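Short chain dehydrogenase (Mycobacterium smegmatis, PDB 3UCX) probably catalyses oxidation or reduction of an unassigned substrate with a nicotinamide cofactor, as short-chain dehydrogenases of the Rossmann fold do. Local coordinates at residues 100-105 and 156-162; 148-154 and 256-262. The contacts are given in a common frame with arbitrary orientation. Where two conformers were deposited one is given. Residue numbers count along the deposited sequence, not the author numbering.

Interaction 1. Residues 100-105 and 156-162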
loop_
_atom_site.group_PDB
_atom_site.type_symbol
_atom_site.label_atom_id
_atom_site.label_comp_id
_atom_site.label_asym_id
_atom_site.label_seq_id
_atom_site.Cartn_x
_atom_site.Cartn_y
_atom_site.Cartn_z
ATOM N N PRO A 100 2.526 23.696 -7.463
ATOM C CA PRO A 100 3.000 23.483 -6.104
ATOM C C PRO A 100 4.232 24.323 -5.780
ATOM O O PRO A 100 5.088 24.520 -6.655
ATOM C CB PRO A 100 3.384 22.007 -6.108
ATOM C CG PRO A 100 3.791 21.730 -7.512
ATOM C CD PRO A 100 2.882 22.575 -8.355
ATOM N N SER A 101 4.312 24.815 -4.550
ATOM C CA SER A 101 5.547 25.408 -4.047
ATOM C C SER A 101 6.302 24.419 -3.145
ATOM O O SER A 101 5.771 23.939 -2.157
ATOM C CB SER A 101 5.245 26.691 -3.282
ATOM O OG SER A 101 4.424 26.405 -2.175
ATOM N N MET A 102 7.526 24.079 -3.525
ATOM C CA MET A 102 8.395 23.291 -2.684
ATOM C C MET A 102 8.766 24.077 -1.407
ATOM O O MET A 102 9.620 24.902 -1.492
ATOM C CB MET A 102 9.697 22.991 -3.443
ATOM C CG MET A 102 9.571 22.161 -4.715
ATOM S SD MET A 102 8.735 20.594 -4.438
ATOM C CE MET A 102 6.996 21.100 -4.478
ATOM N N LYS A 103 8.078 23.899 -0.276
ATOM C CA LYS A 103 8.510 24.481 1.019
ATOM C C LYS A 103 8.323 23.407 2.113
ATOM O O LYS A 103 7.338 22.659 2.092
ATOM C CB LYS A 103 7.760 25.796 1.430
ATOM C CG LYS A 103 8.213 27.100 0.730
ATOM C CD LYS A 103 7.887 28.408 1.477
ATOM C CE LYS A 103 6.430 28.909 1.381
ATOM N NZ LYS A 103 6.036 30.105 2.250
ATOM N N PRO A 104 9.270 23.323 3.068
ATOM C CA PRO A 104 8.998 22.483 4.238
ATOM C C PRO A 104 7.754 22.980 4.944
ATOM O O PRO A 104 7.395 24.158 4.830
ATOM C CB PRO A 104 10.223 22.655 5.131
ATOM C CG PRO A 104 11.039 23.750 4.546
ATOM C CD PRO A 104 10.511 24.110 3.194
ATOM N N PHE A 105 7.086 22.101 5.671
ATOM C CA PHE A 105 5.899 22.525 6.379
ATOM C C PHE A 105 6.196 23.718 7.276
ATOM O O PHE A 105 5.385 24.635 7.380
ATOM C CB PHE A 105 5.297 21.371 7.211
ATOM C CG PHE A 105 4.385 20.466 6.439
ATOM C CD1 PHE A 105 3.246 20.964 5.830
ATOM C CD2 PHE A 105 4.609 19.105 6.391
ATOM C CE1 PHE A 105 2.392 20.126 5.126
ATOM C CE2 PHE A 105 3.746 18.268 5.694
ATOM C CZ PHE A 105 2.626 18.775 5.090
ATOM N N LYS A 156 9.865 18.997 1.442
ATOM C CA LYS A 156 9.361 20.143 0.707
ATOM C C LYS A 156 8.130 19.875 -0.164
ATOM O O LYS A 156 7.551 20.824 -0.674
ATOM C CB LYS A 156 10.453 20.851 -0.095
ATOM C CG LYS A 156 11.661 21.225 0.751
ATOM C CD LYS A 156 12.470 22.346 0.126
ATOM C CE LYS A 156 13.749 22.568 0.921
ATOM N NZ LYS A 156 14.629 23.668 0.406
ATOM N N TYR A 157 7.736 18.609 -0.310
ATOM C CA TYR A 157 6.535 18.273 -1.055
ATOM C C TYR A 157 5.288 18.166 -0.173
ATOM O O TYR A 157 4.251 17.717 -0.652
ATOM C CB TYR A 157 6.741 16.928 -1.770
ATOM C CG TYR A 157 7.698 16.943 -2.931
ATOM C CD1 TYR A 157 7.237 17.130 -4.227
ATOM C CD2 TYR A 157 9.060 16.736 -2.747
ATOM C CE1 TYR A 157 8.117 17.123 -5.302
ATOM C CE2 TYR A 157 9.938 16.722 -3.811
ATOM C CZ TYR A 157 9.453 16.914 -5.085
ATOM O OH TYR A 157 10.308 16.913 -6.159
ATOM N N GLY A 158 5.377 18.568 1.098
ATOM C CA GLY A 158 4.306 18.322 2.062
ATOM C C GLY A 158 2.928 18.901 1.736
ATOM O O GLY A 158 1.928 18.177 1.821
ATOM N N ALA A 159 2.842 20.184 1.398
ATOM C CA ALA A 159 1.529 20.776 1.145
ATOM C C ALA A 159 0.879 20.088 -0.039
ATOM O O ALA A 159 -0.314 19.811 -0.025
ATOM C CB ALA A 159 1.635 22.291 0.890
ATOM N N TYR A 160 1.692 19.804 -1.054
ATOM C CA TYR A 160 1.229 19.161 -2.283
ATOM C C TYR A 160 0.790 17.716 -2.010
ATOM O O TYR A 160 -0.295 17.305 -2.423
ATOM C CB TYR A 160 2.352 19.203 -3.325
ATOM C CG TYR A 160 1.939 18.920 -4.745
ATOM C CD1 TYR A 160 0.844 19.542 -5.307
ATOM C CD2 TYR A 160 2.701 18.098 -5.561
ATOM C CE1 TYR A 160 0.479 19.301 -6.624
ATOM C CE2 TYR A 160 2.334 17.856 -6.877
ATOM C CZ TYR A 160 1.216 18.453 -7.387
ATOM O OH TYR A 160 0.829 18.262 -8.699
ATOM N N LYS A 161 1.618 16.960 -1.301
ATOM C CA LYS A 161 1.232 15.602 -0.894
ATOM C C LYS A 161 -0.050 15.578 -0.028
ATOM O O LYS A 161 -0.907 14.688 -0.192
ATOM C CB LYS A 161 2.375 14.905 -0.154
ATOM C CG LYS A 161 2.106 13.452 0.287
ATOM C CD LYS A 161 3.225 12.984 1.196
ATOM C CE LYS A 161 3.107 11.576 1.783
ATOM N NZ LYS A 161 2.994 10.611 0.697
ATOM N N MET A 162 -0.174 16.541 0.876
ATOM C CA MET A 162 -1.345 16.592 1.763
ATOM C C MET A 162 -2.635 16.763 0.965
ATOM O O MET A 162 -3.591 16.007 1.155
ATOM C CB MET A 162 -1.240 17.708 2.794
ATOM C CG MET A 162 -2.550 17.968 3.574
ATOM S SD MET A 162 -2.515 19.557 4.426
ATOM C CE MET A 162 -1.232 19.178 5.613
HETATM O O HOH W 1 4.491 21.215 -1.338
HETATM O O HOH W 2 6.750 20.090 2.897
HETATM O O HOH W 3 4.827 22.430 1.526
#
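One Met-aromatic and one CH-pi contact, each over a ring face, hold the loop 100-105 to the start of helix 158-179. Met102 SD sits 3.7 Å from the centroid of the Tyr157 ring, nearly on its normal, and Pro100 CB lies 3.8 Å from the centroid of the Tyr160 ring. Phe105 packs at the other end of the loop: its CZ lies 3.4 Å from Gly158 C and its CE1 3.8 Å from Met162 CE. A CB on Gly158 would clash with Phe105 CE2; its absence admits the ring. Between the backbones run two CA-H...O contacts, Met102 CA to Lys156 O (3.3 Å) and Lys156 CA to Lys103 O (3.5 Å). Three waters bridge the backbones. Tyr157 is the N-cap, and the first helix amides, Gly158 N, Ala159 N and Tyr160 N, each donate to a water that donates to Lys103 O or, for Tyr160, to Ser101 O and Lys156 O. Glu177 of the second subunit takes hydrogen bonds from Lys156 N and Phe105 N. Pro104 and Lys156 also line a site holding 2-(2-methoxyethoxy)ethanol, probably from the crystallisation liquor. Tyr160 begins the YxxxK sequence marking the active site of short-chain dehydrogenases, beside which this loop packs.

Interaction 2. Residues 148-154 and 256-262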
loop_
_atom_site.group_PDB
_atom_site.type_symbol
_atom_site.label_atom_id
_atom_site.label_comp_id
_atom_site.label_asym_id
_atom_site.label_seq_id
_atom_site.Cartn_x
_atom_site.Cartn_y
_atom_site.Cartn_z
ATOM N N MET A 148 2.224 11.682 -8.489
ATOM C CA MET A 148 3.253 10.805 -7.899
ATOM C C MET A 148 3.643 11.154 -6.477
ATOM O O MET A 148 4.134 10.312 -5.754
ATOM C CB MET A 148 4.502 10.838 -8.798
ATOM C CG MET A 148 5.505 9.737 -8.540
ATOM S SD MET A 148 6.847 9.726 -9.756
ATOM C CE MET A 148 7.763 11.204 -9.251
ATOM N N VAL A 149 3.486 12.414 -6.086
ATOM C CA VAL A 149 3.827 12.874 -4.747
ATOM C C VAL A 149 3.170 12.027 -3.651
ATOM O O VAL A 149 3.675 11.931 -2.558
ATOM C CB VAL A 149 3.386 14.341 -4.556
ATOM C CG1 VAL A 149 1.875 14.430 -4.365
ATOM C CG2 VAL A 149 4.113 14.974 -3.393
ATOM N N VAL A 150 2.021 11.414 -3.951
ATOM C CA VAL A 150 1.379 10.592 -2.928
ATOM C C VAL A 150 2.152 9.290 -2.644
ATOM O O VAL A 150 1.890 8.611 -1.653
ATOM C CB VAL A 150 -0.106 10.303 -3.237
ATOM C CG1 VAL A 150 -0.874 11.621 -3.426
ATOM C CG2 VAL A 150 -0.260 9.373 -4.433
ATOM N N ARG A 151 3.101 8.948 -3.520
ATOM C CA ARG A 151 3.870 7.703 -3.403
ATOM C C ARG A 151 5.165 7.855 -2.610
ATOM O O ARG A 151 5.855 6.860 -2.375
ATOM C CB ARG A 151 4.197 7.164 -4.798
ATOM C CG ARG A 151 2.965 6.906 -5.656
ATOM C CD ARG A 151 2.107 5.796 -5.107
ATOM N NE ARG A 151 1.007 5.408 -5.992
ATOM C CZ ARG A 151 -0.027 4.658 -5.609
ATOM N NH1 ARG A 151 -0.073 4.180 -4.345
ATOM N NH2 ARG A 151 -0.997 4.350 -6.479
ATOM N N HIS A 152 5.502 9.081 -2.208
ATOM C CA HIS A 152 6.710 9.332 -1.418
ATOM C C HIS A 152 6.484 10.378 -0.362
ATOM O O HIS A 152 5.377 10.901 -0.233
ATOM C CB HIS A 152 7.928 9.659 -2.333
ATOM C CG HIS A 152 7.800 10.929 -3.151
ATOM N ND1 HIS A 152 8.050 12.162 -2.646
ATOM C CD2 HIS A 152 7.531 11.113 -4.512
ATOM C CE1 HIS A 152 7.898 13.089 -3.628
ATOM N NE2 HIS A 152 7.574 12.439 -4.768
ATOM N N SER A 153 7.528 10.669 0.423
ATOM C CA SER A 153 7.416 11.630 1.518
ATOM C C SER A 153 8.586 12.607 1.516
ATOM O O SER A 153 9.056 13.057 2.573
ATOM C CB SER A 153 7.333 10.853 2.833
ATOM O OG SER A 153 6.152 10.057 2.856
ATOM N N GLN A 154 9.043 12.968 0.317
ATOM C CA GLN A 154 10.243 13.777 0.187
ATOM C C GLN A 154 10.034 15.156 0.789
ATOM O O GLN A 154 8.931 15.736 0.768
ATOM C CB GLN A 154 10.717 13.867 -1.273
ATOM C CG GLN A 154 11.236 12.538 -1.838
ATOM C CD GLN A 154 11.606 12.649 -3.315
ATOM O OE1 GLN A 154 12.253 13.606 -3.706
ATOM N NE2 GLN A 154 11.168 11.690 -4.140
ATOM N N ASP A 256 -0.687 4.849 -11.980
ATOM C CA ASP A 256 0.500 5.697 -11.925
ATOM C C ASP A 256 1.168 5.705 -13.274
ATOM O O ASP A 256 1.378 4.648 -13.856
ATOM C CB ASP A 256 1.477 5.157 -10.886
ATOM C CG ASP A 256 0.947 5.267 -9.455
ATOM O OD1 ASP A 256 -0.041 4.580 -9.127
ATOM O OD2 ASP A 256 1.531 6.014 -8.653
ATOM N N VAL A 257 1.481 6.895 -13.773
ATOM C CA VAL A 257 2.133 7.047 -15.073
ATOM C C VAL A 257 3.444 7.769 -14.775
ATOM O O VAL A 257 3.496 8.998 -14.715
ATOM C CB VAL A 257 1.270 7.816 -16.086
ATOM C CG1 VAL A 257 1.940 7.840 -17.472
ATOM C CG2 VAL A 257 -0.140 7.228 -16.204
ATOM N N ASN A 258 4.489 6.987 -14.558
ATOM C CA ASN A 258 5.739 7.507 -14.053
ATOM C C ASN A 258 6.970 6.771 -14.512
ATOM O O ASN A 258 8.048 6.935 -13.916
ATOM C CB ASN A 258 5.683 7.560 -12.512
ATOM C CG ASN A 258 5.506 6.200 -11.868
ATOM O OD1 ASN A 258 5.864 5.166 -12.442
ATOM N ND2 ASN A 258 4.972 6.187 -10.629
ATOM N N CYS A 259 6.827 5.967 -15.557
ATOM C CA CYS A 259 7.931 5.209 -16.133
ATOM C C CYS A 259 8.616 4.308 -15.114
ATOM O O CYS A 259 9.767 3.915 -15.296
ATOM C CB CYS A 259 8.901 6.145 -16.877
ATOM S SG CYS A 259 8.076 6.830 -18.320
ATOM N N GLY A 260 7.861 3.943 -14.067
ATOM C CA GLY A 260 8.322 2.975 -13.084
ATOM C C GLY A 260 8.944 3.524 -11.810
ATOM O O GLY A 260 9.320 2.747 -10.961
ATOM N N GLU A 261 9.008 4.836 -11.635
ATOM C CA GLU A 261 9.704 5.402 -10.476
ATOM C C GLU A 261 9.145 4.920 -9.134
ATOM O O GLU A 261 9.910 4.578 -8.215
ATOM C CB GLU A 261 9.752 6.935 -10.539
ATOM C CG GLU A 261 10.686 7.506 -9.481
ATOM C CD GLU A 261 11.027 8.968 -9.640
ATOM O OE1 GLU A 261 10.532 9.647 -10.532
ATOM O OE2 GLU A 261 11.793 9.461 -8.800
ATOM N N TYR A 262 7.817 4.880 -9.045
ATOM C CA TYR A 262 7.113 4.283 -7.906
ATOM C C TYR A 262 6.103 3.273 -8.427
ATOM O O TYR A 262 5.440 3.487 -9.447
ATOM C CB TYR A 262 6.429 5.342 -7.041
ATOM C CG TYR A 262 7.431 6.281 -6.416
ATOM C CD1 TYR A 262 8.067 5.968 -5.215
ATOM C CD2 TYR A 262 7.781 7.465 -7.050
ATOM C CE1 TYR A 262 9.007 6.844 -4.668
ATOM C CE2 TYR A 262 8.715 8.334 -6.511
ATOM C CZ TYR A 262 9.325 8.021 -5.335
ATOM O OH TYR A 262 10.243 8.913 -4.804
HETATM O O HOH W 4 11.082 11.241 -6.925
#
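A C-terminal tail leaving the last strand of the Rossmann sheet packs here against the loop that follows strand 141-145, at the interface with the third subunit. The tail turns through a type I' beta turn from Asn258 to Glu261. Asn258 braces it from within: its OD1 accepts from Gly260 N at 2.9 Å, an Asx turn, while its ND2 donates to Tyr262 O at 3.0 Å. Across the contact, residues 148-151 form a short 3-10 segment, with Arg151 N bonded to Met148 O at 2.8 Å. The polar tie is a two-pronged salt bridge. Arg151 NE reaches Asp256 OD2 and Arg151 NH2 reaches Asp256 OD1, both at 2.8 Å, so the carboxylate lies along the edge of the guanidinium. Tyr262 gives the largest buried area of the tail in this contact. Met148 CG touches Tyr262 CD2 at 3.5 Å, and Arg151 CB meets Tyr262 CB at 3.7 Å. Met148 SD lies at the edge of the same ring in a Met-aromatic contact. The His152 ring leans obliquely toward the Tyr262 ring, centroids 5.3 Å apart; His152 ND1 accepts from Gln154 N at 3.2 Å. Farther along, a water accepts from Gln154 NE2 (2.8 Å) and donates to Glu261 OE2 (2.7 Å), bridging the segments. Tyr262 O also accepts from Gln253 of the third subunit. Together the salt bridge and the tyrosine fasten the C-terminal tail of a short-chain dehydrogenase fold to the loop that begins just after Ser147, whose OG bonds to Val149 N and which probably corresponds to the active-site serine of this family.

In the fold
From the N terminus the chain passes 100-105, then 148-154, 156-162 and finally 256-262, so the two contacts cross. Interaction 1 closes a loop of 50 residues that holds helix 110-130 and strand 141-145, bringing the stretch after strand 91-94 onto the head of helix 158-179. Interaction 2 closes a loop of 101 residues, carrying the tail after strand 254-257 back to the loop between strand 141-145 and that same helix. Their centres lie about 15 Å apart. Lys161, from the helix of interaction 1, joins them through its NZ, which probably hydrogen-bonds to His152 O of interaction 2 at 2.6 Å. Both contacts also touch the second subunit.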